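Local coordinates for dermonecrotic toxin (Pasteurella multocida, PDB 2EBF), which acts inside host cells as a mitogenic, bone-resorbing toxin of atrophic rhinitis in pigs, this chain being its C-terminal region with a thiol protease-like catalytic triad, at residues M615-V619 / T694-I698. Numbering follows the deposited sequence.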
loop_
_atom_site.group_PDB
_atom_site.type_symbol
_atom_site.label_atom_id
_atom_site.label_comp_id
_atom_site.label_asym_id
_atom_site.label_seq_id
_atom_site.Cartn_x
_atom_site.Cartn_y
_atom_site.Cartn_z
ATOM N N MET A 615 28.585 31.235 -29.919
ATOM C CA MET A 615 27.276 30.600 -29.680
ATOM C C MET A 615 26.236 31.012 -30.702
ATOM O O MET A 615 25.431 30.191 -31.146
ATOM C CB MET A 615 26.712 30.954 -28.314
ATOM C CG MET A 615 27.182 30.079 -27.214
ATOM S SD MET A 615 26.890 28.312 -27.469
ATOM C CE MET A 615 27.629 27.847 -25.922
ATOM N N ASN A 616 26.226 32.294 -31.042
ATOM C CA ASN A 616 25.284 32.773 -32.032
ATOM C C ASN A 616 25.581 32.268 -33.431
ATOM O O ASN A 616 24.661 32.039 -34.208
ATOM C CB ASN A 616 25.157 34.286 -31.966
ATOM C CG ASN A 616 24.277 34.723 -30.819
ATOM O OD1 ASN A 616 23.063 34.867 -30.983
ATOM N ND2 ASN A 616 24.865 34.872 -29.634
ATOM N N SER A 617 26.861 32.070 -33.739
ATOM C CA SER A 617 27.263 31.450 -35.007
ATOM C C SER A 617 26.698 30.041 -35.154
ATOM O O SER A 617 26.502 29.562 -36.267
ATOM C CB SER A 617 28.781 31.374 -35.118
ATOM O OG SER A 617 29.336 32.660 -35.332
ATOM N N LEU A 618 26.440 29.389 -34.025
ATOM C CA LEU A 618 25.990 27.996 -33.999
ATOM C C LEU A 618 24.492 27.847 -34.212
ATOM O O LEU A 618 23.998 26.741 -34.467
ATOM C CB LEU A 618 26.371 27.350 -32.666
ATOM C CG LEU A 618 27.868 27.175 -32.421
ATOM C CD1 LEU A 618 28.099 26.590 -31.056
ATOM C CD2 LEU A 618 28.504 26.313 -33.514
ATOM N N VAL A 619 23.773 28.960 -34.091
ATOM C CA VAL A 619 22.318 28.959 -34.165
ATOM C C VAL A 619 21.813 28.326 -35.468
ATOM O O VAL A 619 22.252 28.686 -36.554
ATOM C CB VAL A 619 21.758 30.383 -33.983
ATOM C CG1 VAL A 619 20.296 30.446 -34.372
ATOM C CG2 VAL A 619 21.959 30.829 -32.543
ATOM N N THR A 694 13.870 34.702 -28.930
ATOM C CA THR A 694 15.324 34.554 -28.844
ATOM C C THR A 694 15.793 33.343 -29.673
ATOM O O THR A 694 15.050 32.378 -29.824
ATOM C CB THR A 694 15.754 34.394 -27.357
ATOM O OG1 THR A 694 17.177 34.453 -27.249
ATOM C CG2 THR A 694 15.265 33.062 -26.757
ATOM N N THR A 695 17.013 33.406 -30.208
ATOM C CA THR A 695 17.583 32.309 -31.004
ATOM C C THR A 695 18.130 31.161 -30.152
ATOM O O THR A 695 18.210 30.032 -30.618
ATOM C CB THR A 695 18.730 32.794 -31.911
ATOM O OG1 THR A 695 19.660 33.546 -31.127
ATOM C CG2 THR A 695 18.194 33.668 -33.045
ATOM N N ILE A 696 18.529 31.458 -28.921
ATOM C CA ILE A 696 19.097 30.435 -28.040
ATOM C C ILE A 696 18.195 30.278 -26.826
ATOM O O ILE A 696 18.024 31.223 -26.039
ATOM C CB ILE A 696 20.547 30.785 -27.580
ATOM C CG1 ILE A 696 21.473 31.000 -28.787
ATOM C CG2 ILE A 696 21.105 29.706 -26.635
ATOM C CD1 ILE A 696 22.760 31.742 -28.433
ATOM N N LEU A 697 17.609 29.092 -26.697
ATOM C CA LEU A 697 16.699 28.783 -25.597
ATOM C C LEU A 697 17.435 28.249 -24.373
ATOM O O LEU A 697 18.104 27.211 -24.436
ATOM C CB LEU A 697 15.640 27.766 -26.056
ATOM C CG LEU A 697 14.619 27.290 -25.013
ATOM C CD1 LEU A 697 13.848 28.456 -24.383
ATOM C CD2 LEU A 697 13.637 26.304 -25.646
ATOM N N ILE A 698 17.309 28.962 -23.256
ATOM C CA ILE A 698 17.925 28.533 -21.996
ATOM C C ILE A 698 16.866 28.382 -20.914
ATOM O O ILE A 698 16.213 29.365 -20.522
ATOM C CB ILE A 698 19.053 29.505 -21.540
ATOM C CG1 ILE A 698 20.125 29.604 -22.638
ATOM C CG2 ILE A 698 19.645 29.061 -20.183
ATOM C CD1 ILE A 698 21.188 30.665 -22.388
HETATM O O HOH W 1 21.545 34.591 -32.931
HETATM O O HOH W 2 20.685 34.718 -28.582
#
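Ile696 reaches from the loop before edge strand 697-700 to helix 613-617 and the turn after it, joining the antiparallel sheet of the C3 domain to its helical layer just ahead of the Cys620-Cys626 disulfide. Rotation about the first side-chain bond (chi1 -57°) swings CG1 of Ile696 away from the carbonyl carbon, and CG1 meets the methyl CG2 of Val619 at 3.8 Å. The side chain continues extended (chi2 163°), which carries CD1 up to the helix: this methyl lies 4.0 Å from Met615 CB and equally near Asn616 ND2; the side chains of Ile696 and Asn616 cross at about a right angle. Met615 itself bends at chi2 and its outer part leads away, so CB alone serves Ile696; the side chain also packs on Val633 and Leu637 of helix 629-639. Beside this apolar patch, both methyls of Val619 rest on Thr695 CB, with CG1 at 3.7 Å and CG2 at 3.8 Å. No direct hydrogen bond links the segments: Asn616 OD1 and Thr695 OG1 stand 3.7 Å apart and are joined through water. The ND2 bonds to the backbone oxygens of Lys610 and Asp612 probably hold the amide in this orientation. One water donates a hydrogen bond to Asn616 OD1, at a short and therefore doubtful 2.5 Å, and also bonds Thr695 OG1; a second bonds Thr695 OG1 at 3.0 Å but reaches Asn616 OD1 only weakly, at 3.4 Å.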